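Local coordinates for protein PLP-Dependent L-Arginine Hydroxylase MppP (PDB 6C9B) that uses pyridoxal 5'-phosphate to oxidise L-arginine, acting as an oxidase rather than an oxygenase on an aminotransferase scaffold, at residues V322-L326 with V368-L373; V165-L171 with A197-H202; G82-Y88 with G231-E237. All coordinates share one frame. Numbering follows the deposited sequence.

Contact 1: V322-L326 with V368-L373; sequences VWEEL and VLRTVL
Two amphipathic helices packed at a steep angle need few side chains to seal a hydrophobic seam. Residues 322-326 and 368-372 are both helical, with Leu373 leaving the second helix; their short axes approach to 10.0 Å and cross at 119°. Glu325 CA lies 6.7 Å from Val372 CA, and Leu326 CA 6.5 Å from Leu369 CA. No hydrogen bond spans the pair, so apolar packing holds it. Leu326 (chi1 m, chi2 t) brings CD2 to 3.9 Å from Val368 CG1, 3.7 Å from Leu369 CA and 4.2 Å from Val372 CG2. Val322, chi1 t, sets CG1 3.6 Å from Leu369 CD1 and CG2 4.0 Å from Leu373 CD2. At the margin, the aliphatic part of Glu325 joins in, its CB 3.7 Å from Val372 CG1. Helix 319-327 thus meets the C-terminal helix 359-372 on the sheet of the small C-terminal domain, as in related aminotransferases: Leu326 also touches Val331 and Ala333 of strand 331-335, while Val322 and Leu373 both reach Phe314 of strand 309-314.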
loop_
_atom_site.group_PDB
_atom_site.type_symbol
_atom_site.label_atom_id
_atom_site.label_comp_id
_atom_site.label_asym_id
_atom_site.label_seq_id
_atom_site.Cartn_x
_atom_site.Cartn_y
_atom_site.Cartn_z
ATOM N N VAL B 322 7.934 -32.043 0.751
ATOM C CA VAL B 322 9.057 -31.572 1.561
ATOM C C VAL B 322 8.590 -30.481 2.512
ATOM O O VAL B 322 8.949 -30.464 3.698
ATOM C CB VAL B 322 10.196 -31.067 0.656
ATOM C CG1 VAL B 322 11.253 -30.338 1.482
ATOM C CG2 VAL B 322 10.816 -32.222 -0.108
ATOM N N TRP B 323 7.791 -29.547 2.002
ATOM C CA TRP B 323 7.275 -28.472 2.842
ATOM C C TRP B 323 6.535 -29.034 4.046
ATOM O O TRP B 323 6.681 -28.530 5.168
ATOM C CB TRP B 323 6.344 -27.567 2.031
ATOM C CG TRP B 323 5.771 -26.434 2.842
ATOM C CD1 TRP B 323 6.263 -25.162 2.935
ATOM C CD2 TRP B 323 4.613 -26.476 3.689
ATOM N NE1 TRP B 323 5.482 -24.413 3.779
ATOM C CE2 TRP B 323 4.464 -25.193 4.257
ATOM C CE3 TRP B 323 3.687 -27.474 4.022
ATOM C CZ2 TRP B 323 3.430 -24.879 5.138
ATOM C CZ3 TRP B 323 2.653 -27.156 4.903
ATOM C CH2 TRP B 323 2.538 -25.872 5.449
ATOM N N GLU B 324 5.711 -30.062 3.828
ATOM C CA GLU B 324 4.880 -30.573 4.915
ATOM C C GLU B 324 5.722 -31.283 5.963
ATOM O O GLU B 324 5.456 -31.174 7.165
ATOM C CB GLU B 324 3.809 -31.516 4.366
ATOM C CG GLU B 324 2.795 -30.837 3.455
ATOM C CD GLU B 324 1.913 -31.826 2.706
ATOM O OE1 GLU B 324 2.193 -33.044 2.767
ATOM O OE2 GLU B 324 0.940 -31.384 2.053
ATOM N N GLU B 325 6.747 -32.012 5.540
ATOM C CA GLU B 325 7.587 -32.653 6.541
ATOM C C GLU B 325 8.424 -31.617 7.283
ATOM O O GLU B 325 8.675 -31.763 8.488
ATOM C CB GLU B 325 8.463 -33.714 5.892
ATOM C CG GLU B 325 7.872 -35.109 5.992
ATOM C CD GLU B 325 8.559 -36.103 5.075
ATOM O OE1 GLU B 325 9.702 -36.512 5.378
ATOM O OE2 GLU B 325 7.955 -36.467 4.042
ATOM N N LEU B 326 8.832 -30.556 6.594
ATOM C CA LEU B 326 9.529 -29.462 7.263
ATOM C C LEU B 326 8.647 -28.825 8.324
ATOM O O LEU B 326 9.096 -28.559 9.446
ATOM C CB LEU B 326 9.954 -28.406 6.244
ATOM C CG LEU B 326 11.305 -28.571 5.577
ATOM C CD1 LEU B 326 11.543 -27.323 4.762
ATOM C CD2 LEU B 326 12.433 -28.767 6.582
ATOM N N VAL B 368 17.555 -29.290 9.618
ATOM C CA VAL B 368 16.285 -30.007 9.609
ATOM C C VAL B 368 15.970 -30.491 8.205
ATOM O O VAL B 368 15.559 -31.638 8.006
ATOM C CB VAL B 368 15.152 -29.116 10.154
ATOM C CG1 VAL B 368 13.799 -29.819 10.037
ATOM C CG2 VAL B 368 15.408 -28.747 11.595
ATOM N N LEU B 369 16.146 -29.622 7.206
ATOM C CA LEU B 369 15.881 -30.040 5.839
ATOM C C LEU B 369 16.779 -31.208 5.447
ATOM O O LEU B 369 16.328 -32.154 4.793
ATOM C CB LEU B 369 16.057 -28.852 4.883
ATOM C CG LEU B 369 15.824 -29.117 3.394
ATOM C CD1 LEU B 369 14.425 -29.649 3.129
ATOM C CD2 LEU B 369 16.073 -27.850 2.593
ATOM N N ARG B 370 18.049 -31.176 5.861
ATOM C CA ARG B 370 18.949 -32.278 5.550
ATOM C C ARG B 370 18.404 -33.604 6.069
ATOM O O ARG B 370 18.492 -34.629 5.385
ATOM C CB ARG B 370 20.332 -32.017 6.135
ATOM C CG ARG B 370 21.282 -33.173 5.894
ATOM C CD ARG B 370 22.697 -32.839 6.269
ATOM N NE ARG B 370 23.620 -33.656 5.488
ATOM C CZ ARG B 370 24.936 -33.497 5.472
ATOM N NH1 ARG B 370 25.507 -32.544 6.200
ATOM N NH2 ARG B 370 25.680 -34.298 4.722
ATOM N N THR B 371 17.852 -33.610 7.280
ATOM C CA THR B 371 17.317 -34.845 7.844
ATOM C C THR B 371 16.070 -35.293 7.093
ATOM O O THR B 371 15.975 -36.446 6.657
ATOM C CB THR B 371 17.019 -34.653 9.329
ATOM O OG1 THR B 371 18.193 -34.168 9.998
ATOM C CG2 THR B 371 16.592 -35.971 9.959
ATOM N N VAL B 372 15.097 -34.393 6.936
ATOM C CA VAL B 372 13.917 -34.683 6.118
ATOM C C VAL B 372 14.342 -35.310 4.795
ATOM O O VAL B 372 13.932 -36.426 4.449
ATOM C CB VAL B 372 13.090 -33.404 5.896
ATOM C CG1 VAL B 372 12.000 -33.609 4.836
ATOM C CG2 VAL B 372 12.471 -32.939 7.212
ATOM N N LEU B 373 15.207 -34.612 4.058
ATOM C CA LEU B 373 15.609 -35.029 2.719
ATOM C C LEU B 373 16.390 -36.335 2.743
ATOM O O LEU B 373 16.794 -36.841 1.690
ATOM C CB LEU B 373 16.446 -33.932 2.052
ATOM C CG LEU B 373 15.694 -32.713 1.523
ATOM C CD1 LEU B 373 16.675 -31.693 0.952
ATOM C CD2 LEU B 373 14.674 -33.113 0.464
#

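Contact 2: V165-L171 with A197-H202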
loop_
_atom_site.group_PDB
_atom_site.type_symbol
_atom_site.label_atom_id
_atom_site.label_comp_id
_atom_site.label_asym_id
_atom_site.label_seq_id
_atom_site.Cartn_x
_atom_site.Cartn_y
_atom_site.Cartn_z
ATOM N N VAL B 165 20.245 -12.469 -14.082
ATOM C CA VAL B 165 20.359 -11.036 -14.338
ATOM C C VAL B 165 20.322 -10.800 -15.840
ATOM O O VAL B 165 21.115 -11.384 -16.586
ATOM C CB VAL B 165 21.660 -10.470 -13.753
ATOM C CG1 VAL B 165 21.847 -9.017 -14.131
ATOM C CG2 VAL B 165 21.673 -10.621 -12.247
ATOM N N LEU B 166 19.475 -9.871 -16.266
ATOM C CA LEU B 166 19.446 -9.473 -17.665
ATOM C C LEU B 166 20.670 -8.612 -17.938
ATOM O O LEU B 166 20.796 -7.511 -17.394
ATOM C CB LEU B 166 18.152 -8.723 -17.959
ATOM C CG LEU B 166 17.823 -8.452 -19.413
ATOM C CD1 LEU B 166 17.431 -9.745 -20.108
ATOM C CD2 LEU B 166 16.697 -7.425 -19.474
ATOM N N ALA B 167 21.590 -9.133 -18.743
ATOM C CA ALA B 167 22.840 -8.446 -19.041
ATOM C C ALA B 167 22.585 -7.218 -19.919
ATOM O O ALA B 167 21.581 -7.123 -20.635
ATOM C CB ALA B 167 23.799 -9.392 -19.738
ATOM N N GLU B 168 23.525 -6.274 -19.849
ATOM C CA GLU B 168 23.355 -4.976 -20.492
ATOM C C GLU B 168 23.123 -5.137 -21.979
ATOM O O GLU B 168 22.287 -4.443 -22.561
ATOM C CB GLU B 168 24.579 -4.092 -20.226
ATOM C CG GLU B 168 24.476 -2.693 -20.851
ATOM C CD GLU B 168 25.549 -1.724 -20.408
ATOM O OE1 GLU B 168 25.540 -0.593 -20.951
ATOM O OE2 GLU B 168 26.393 -2.075 -19.546
ATOM N N GLU B 169 23.857 -6.045 -22.615
ATOM C CA GLU B 169 23.720 -6.181 -24.057
ATOM C C GLU B 169 22.343 -6.720 -24.428
ATOM O O GLU B 169 21.790 -6.343 -25.465
ATOM C CB GLU B 169 24.844 -7.073 -24.603
ATOM C CG GLU B 169 24.899 -8.495 -24.003
ATOM C CD GLU B 169 25.771 -8.667 -22.729
ATOM O OE1 GLU B 169 26.101 -7.675 -22.016
ATOM O OE2 GLU B 169 26.114 -9.841 -22.435
ATOM N N ARG B 170 21.761 -7.565 -23.583
ATOM C CA ARG B 170 20.416 -8.059 -23.876
ATOM C C ARG B 170 19.355 -7.033 -23.514
ATOM O O ARG B 170 18.379 -6.870 -24.254
ATOM C CB ARG B 170 20.167 -9.374 -23.142
ATOM C CG ARG B 170 18.759 -9.960 -23.320
ATOM C CD ARG B 170 18.350 -10.176 -24.773
ATOM N NE ARG B 170 19.212 -11.129 -25.476
ATOM C CZ ARG B 170 19.250 -11.268 -26.804
ATOM N NH1 ARG B 170 18.476 -10.529 -27.585
ATOM N NH2 ARG B 170 20.061 -12.153 -27.351
ATOM N N LEU B 171 19.526 -6.306 -22.399
ATOM C CA LEU B 171 18.605 -5.200 -22.133
ATOM C C LEU B 171 18.600 -4.238 -23.301
ATOM O O LEU B 171 17.532 -3.793 -23.747
ATOM C CB LEU B 171 18.983 -4.458 -20.851
ATOM C CG LEU B 171 18.052 -3.277 -20.508
ATOM C CD1 LEU B 171 16.619 -3.723 -20.233
ATOM C CD2 LEU B 171 18.552 -2.465 -19.297
ATOM N N ALA B 197 26.166 -7.340 -10.970
ATOM C CA ALA B 197 25.923 -7.479 -12.403
ATOM C C ALA B 197 24.709 -6.670 -12.846
ATOM O O ALA B 197 24.559 -6.392 -14.042
ATOM C CB ALA B 197 25.716 -8.951 -12.770
ATOM N N ALA B 198 23.839 -6.291 -11.916
ATOM C CA ALA B 198 22.683 -5.469 -12.225
ATOM C C ALA B 198 22.913 -3.998 -11.932
ATOM O O ALA B 198 21.942 -3.233 -11.902
ATOM C CB ALA B 198 21.456 -5.960 -11.442
ATOM N N HIS B 199 24.163 -3.582 -11.693
ATOM C CA HIS B 199 24.439 -2.199 -11.321
ATOM C C HIS B 199 24.959 -1.367 -12.477
ATOM O O HIS B 199 25.297 -0.201 -12.274
ATOM C CB HIS B 199 25.428 -2.139 -10.162
ATOM C CG HIS B 199 24.902 -2.758 -8.905
ATOM N ND1 HIS B 199 25.634 -2.814 -7.735
ATOM C CD2 HIS B 199 23.722 -3.374 -8.649
ATOM C CE1 HIS B 199 24.924 -3.452 -6.818
ATOM N NE2 HIS B 199 23.757 -3.790 -7.344
ATOM N N TYR B 200 25.005 -1.912 -13.688
ATOM C CA TYR B 200 25.175 -1.046 -14.839
ATOM C C TYR B 200 23.938 -0.163 -14.970
ATOM O O TYR B 200 22.860 -0.500 -14.475
ATOM C CB TYR B 200 25.411 -1.869 -16.098
ATOM C CG TYR B 200 24.232 -2.680 -16.576
ATOM C CD1 TYR B 200 23.257 -2.099 -17.385
ATOM C CD2 TYR B 200 24.094 -4.028 -16.248
ATOM C CE1 TYR B 200 22.187 -2.838 -17.860
ATOM C CE2 TYR B 200 23.002 -4.776 -16.708
ATOM C CZ TYR B 200 22.057 -4.151 -17.503
ATOM O OH TYR B 200 20.991 -4.840 -18.010
ATOM N N ASP B 201 24.106 0.995 -15.601
ATOM C CA ASP B 201 23.053 2.017 -15.604
ATOM C C ASP B 201 21.939 1.603 -16.566
ATOM O O ASP B 201 22.093 1.681 -17.787
ATOM C CB ASP B 201 23.649 3.365 -15.999
ATOM C CG ASP B 201 22.681 4.511 -15.808
ATOM O OD1 ASP B 201 21.454 4.272 -15.784
ATOM O OD2 ASP B 201 23.154 5.660 -15.649
ATOM N N HIS B 202 20.813 1.131 -16.020
ATOM C CA HIS B 202 19.690 0.670 -16.845
ATOM C C HIS B 202 18.970 1.826 -17.515
ATOM O O HIS B 202 18.447 1.684 -18.628
ATOM C CB HIS B 202 18.673 -0.097 -15.985
ATOM C CG HIS B 202 19.135 -1.454 -15.547
ATOM N ND1 HIS B 202 20.421 -1.704 -15.119
ATOM C CD2 HIS B 202 18.464 -2.627 -15.433
ATOM C CE1 HIS B 202 20.534 -2.980 -14.803
ATOM N NE2 HIS B 202 19.364 -3.566 -14.984
HETATM O O HOH W 1 19.572 -6.401 -14.944
HETATM O O HOH W 2 24.661 1.554 -19.095
#
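Residues 165-167 run extended into helix 168-181, with Ala167 as N-cap; the facing 197-202 segment is mostly irregular until Asp201 N-caps helix 202-209 through OD1 and Ala204 N. Val165 CA lies 6.4 Å from Ala198 CA, and Glu168 CA 7.1 Å from Tyr200 CA. In the large PLP-binding domain the contact joins these two helix starts over strand 184-188, where Leu171 and His202 touch Leu187. Tyr200 fills the gap: its OH donates to Leu166 O (2.7 Å), while Glu168 CB sits 3.5 Å from the ring centroid, a CH-pi contact over the face. Leu171 CD2 approaches the ring edge, 3.9 Å from both Tyr200 CE1 and His202 CD2. Val165 CG1 packs 4.1 Å from Ala197 CB and Ala198 CB. His202 ND1 donates to Tyr200 O (2.8 Å), and a water links its NE2 to Leu166 O. A second water joins Glu168 OE1, salt-bridged to Arg172, to Asp201 O. This chemistry implies a half-buried junction: apolar contacts close it, while Leu166 O receives both a tyrosine hydroxyl and a water.

Contact 3: G82-Y88 with G231-E237; sequences GRVLSCY and GLLVFSE
In the seven-stranded large-domain sheet, strand 231-235 alone runs against the other six, the hallmark of the aminotransferase fold, so it pairs antiparallel with both neighbours, strand 212-218 and, outermost within the chain, strand 84-87. The short axes of 84-87 and 231-235 come within 4.6 Å, their directions 156° apart. Val84 faces Val234 and Ser86 faces Leu232 as non-hydrogen-bonded pairs (CA-CA 4.7 and 4.8 Å); Leu85 with Leu233 and Cys87 with Gly231 are hydrogen-bonded pairs (5.0 and 4.9 Å). Each of the latter exchanges two bonds: Leu85 N to Leu233 O 2.8 Å, Leu233 N to Leu85 O 2.9 Å, Cys87 N to Gly231 O 2.7 Å and Gly231 N to Cys87 O 3.0 Å. Alternate backbone groups of 231-235 turn to strand 212-218, where Leu232 bonds with Glu217 and Val234 with Val215.

Val84, Ser86, Leu232 and Val234 share one face, against helix 57-71, where Ser86 OG bonds Glu61 and His65. Leu85, Cys87 and Leu233 line the other, with Cys87 and Leu233 against helix 90-101. Leu85 CD1 also meets Phe235 CE1 at 3.8 Å, the phenyl held at chi1 p.

Regular pairing stops at Arg83 O and Phe235 N, which are buried without a partner. The Arg83 side chain, m at chi1, chi2 and chi3, folds back so that NE (3.1 Å) and NH2 (2.9 Å) both donate to Phe235 O. Glu237 adds charge: its OE1 lies 3.6 Å from Arg83 NH1 but well out of the guanidinium plane, and one water bridges them, 2.9 Å from Arg83 NH1 and 3.1 Å from Glu237 OE1.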
loop_
_atom_site.group_PDB
_atom_site.type_symbol
_atom_site.label_atom_id
_atom_site.label_comp_id
_atom_site.label_asym_id
_atom_site.label_seq_id
_atom_site.Cartn_x
_atom_site.Cartn_y
_atom_site.Cartn_z
ATOM N N GLY B 82 8.455 14.281 -9.920
ATOM C CA GLY B 82 7.308 13.655 -10.545
ATOM C C GLY B 82 7.631 12.525 -11.499
ATOM O O GLY B 82 6.711 11.801 -11.908
ATOM N N ARG B 83 8.901 12.351 -11.868
ATOM C CA ARG B 83 9.277 11.257 -12.750
ATOM C C ARG B 83 9.471 9.956 -11.997
ATOM O O ARG B 83 9.432 8.880 -12.613
ATOM C CB ARG B 83 10.554 11.623 -13.507
ATOM C CG ARG B 83 10.352 12.694 -14.617
ATOM C CD ARG B 83 9.461 12.198 -15.763
ATOM N NE ARG B 83 9.995 10.996 -16.408
ATOM C CZ ARG B 83 11.059 11.004 -17.199
ATOM N NH1 ARG B 83 11.695 12.140 -17.464
ATOM N NH2 ARG B 83 11.490 9.880 -17.720
ATOM N N VAL B 84 9.704 10.031 -10.689
ATOM C CA VAL B 84 9.796 8.856 -9.833
ATOM C C VAL B 84 8.632 8.951 -8.859
ATOM O O VAL B 84 8.618 9.844 -8.002
ATOM C CB VAL B 84 11.121 8.800 -9.060
ATOM C CG1 VAL B 84 11.132 7.588 -8.067
ATOM C CG2 VAL B 84 12.319 8.713 -9.999
ATOM N N LEU B 85 7.676 8.022 -8.951
ATOM C CA LEU B 85 6.523 8.025 -8.058
ATOM C C LEU B 85 6.798 7.069 -6.903
ATOM O O LEU B 85 6.975 5.865 -7.126
ATOM C CB LEU B 85 5.255 7.612 -8.793
ATOM C CG LEU B 85 4.993 8.435 -10.054
ATOM C CD1 LEU B 85 3.785 7.865 -10.807
ATOM C CD2 LEU B 85 4.771 9.864 -9.701
ATOM N N SER B 86 6.812 7.592 -5.670
ATOM C CA SER B 86 7.090 6.756 -4.501
ATOM C C SER B 86 5.783 6.134 -4.019
ATOM O O SER B 86 4.820 6.850 -3.716
ATOM C CB SER B 86 7.748 7.556 -3.372
ATOM O OG SER B 86 8.939 8.206 -3.806
ATOM N N CYS B 87 5.745 4.806 -3.995
ATOM C CA CYS B 87 4.564 4.027 -3.640
ATOM C C CYS B 87 4.816 3.291 -2.332
ATOM O O CYS B 87 5.967 3.065 -1.945
ATOM C CB CYS B 87 4.221 3.002 -4.725
ATOM S SG CYS B 87 4.053 3.784 -6.359
ATOM N N TYR B 88 3.735 2.883 -1.666
ATOM C CA TYR B 88 3.888 2.112 -0.425
ATOM C C TYR B 88 4.707 0.840 -0.612
ATOM O O TYR B 88 5.361 0.380 0.335
ATOM C CB TYR B 88 2.527 1.727 0.144
ATOM C CG TYR B 88 1.600 2.875 0.424
ATOM C CD1 TYR B 88 1.949 3.869 1.327
ATOM C CD2 TYR B 88 0.366 2.948 -0.169
ATOM C CE1 TYR B 88 1.080 4.930 1.605
ATOM C CE2 TYR B 88 -0.511 3.972 0.123
ATOM C CZ TYR B 88 -0.139 4.958 1.005
ATOM O OH TYR B 88 -0.973 5.993 1.286
ATOM N N GLY B 231 8.136 1.286 -3.031
ATOM C CA GLY B 231 8.291 0.966 -4.432
ATOM C C GLY B 231 8.444 2.279 -5.182
ATOM O O GLY B 231 7.804 3.278 -4.848
ATOM N N LEU B 232 9.353 2.287 -6.160
ATOM C CA LEU B 232 9.639 3.494 -6.937
ATOM C C LEU B 232 9.262 3.213 -8.379
ATOM O O LEU B 232 9.947 2.438 -9.055
ATOM C CB LEU B 232 11.112 3.894 -6.836
ATOM C CG LEU B 232 11.698 3.959 -5.426
ATOM C CD1 LEU B 232 13.170 4.274 -5.523
ATOM C CD2 LEU B 232 10.957 4.993 -4.532
ATOM N N LEU B 233 8.179 3.847 -8.838
ATOM C CA LEU B 233 7.642 3.647 -10.183
ATOM C C LEU B 233 8.201 4.751 -11.060
ATOM O O LEU B 233 7.877 5.929 -10.867
ATOM C CB LEU B 233 6.115 3.653 -10.142
ATOM C CG LEU B 233 5.313 3.318 -11.394
ATOM C CD1 LEU B 233 5.730 2.066 -12.009
ATOM C CD2 LEU B 233 3.808 3.269 -11.037
ATOM N N VAL B 234 9.110 4.372 -11.963
ATOM C CA VAL B 234 9.818 5.291 -12.838
ATOM C C VAL B 234 9.344 5.029 -14.261
ATOM O O VAL B 234 9.237 3.869 -14.665
ATOM C CB VAL B 234 11.348 5.106 -12.734
ATOM C CG1 VAL B 234 12.061 6.287 -13.347
ATOM C CG2 VAL B 234 11.819 4.882 -11.283
ATOM N N PHE B 235 9.018 6.089 -15.011
ATOM C CA PHE B 235 8.443 5.906 -16.342
ATOM C C PHE B 235 9.056 6.898 -17.326
ATOM O O PHE B 235 9.469 7.999 -16.957
ATOM C CB PHE B 235 6.915 6.062 -16.301
ATOM C CG PHE B 235 6.469 7.372 -15.710
ATOM C CD1 PHE B 235 6.306 7.509 -14.327
ATOM C CD2 PHE B 235 6.256 8.479 -16.511
ATOM C CE1 PHE B 235 5.923 8.709 -13.794
ATOM C CE2 PHE B 235 5.877 9.689 -15.962
ATOM C CZ PHE B 235 5.710 9.804 -14.610
ATOM N N SER B 236 9.132 6.472 -18.580
ATOM C CA SER B 236 9.562 7.341 -19.666
ATOM C C SER B 236 8.532 8.441 -19.894
ATOM O O SER B 236 7.344 8.287 -19.599
ATOM C CB SER B 236 9.770 6.515 -20.940
ATOM O OG SER B 236 8.569 5.916 -21.420
ATOM N N GLU B 237 9.004 9.575 -20.424
ATOM C CA GLU B 237 8.100 10.703 -20.629
ATOM C C GLU B 237 6.984 10.349 -21.599
ATOM O O GLU B 237 5.865 10.853 -21.472
ATOM C CB GLU B 237 8.865 11.920 -21.143
ATOM C CG GLU B 237 9.991 12.392 -20.259
ATOM C CD GLU B 237 10.413 13.814 -20.590
ATOM O OE1 GLU B 237 10.457 14.654 -19.665
ATOM O OE2 GLU B 237 10.679 14.093 -21.780
HETATM O O HOH W 3 11.850 14.929 -16.889
#

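Together the three contacts illustrate how chemistry follows position in a fold. Contacts 1 and 3 are both buried, yet one relies on apolar side chains between helices and the other on backbone pairing within a sheet; they lie on opposite sides of the chain's centre, 42 Å apart between centres. Contact 2, only partly buried, combines apolar packing with a side-chain-to-backbone hydrogen bond and two water bridges; contact 3 has a water only at its charged end. Contact 2 is nested within the chain loop that contact 3 closes, and the large sheet relates them: contact 3 forms an end of it, while contact 2 packs on strand 184-188. Contact 1 belongs instead with the smaller sheet.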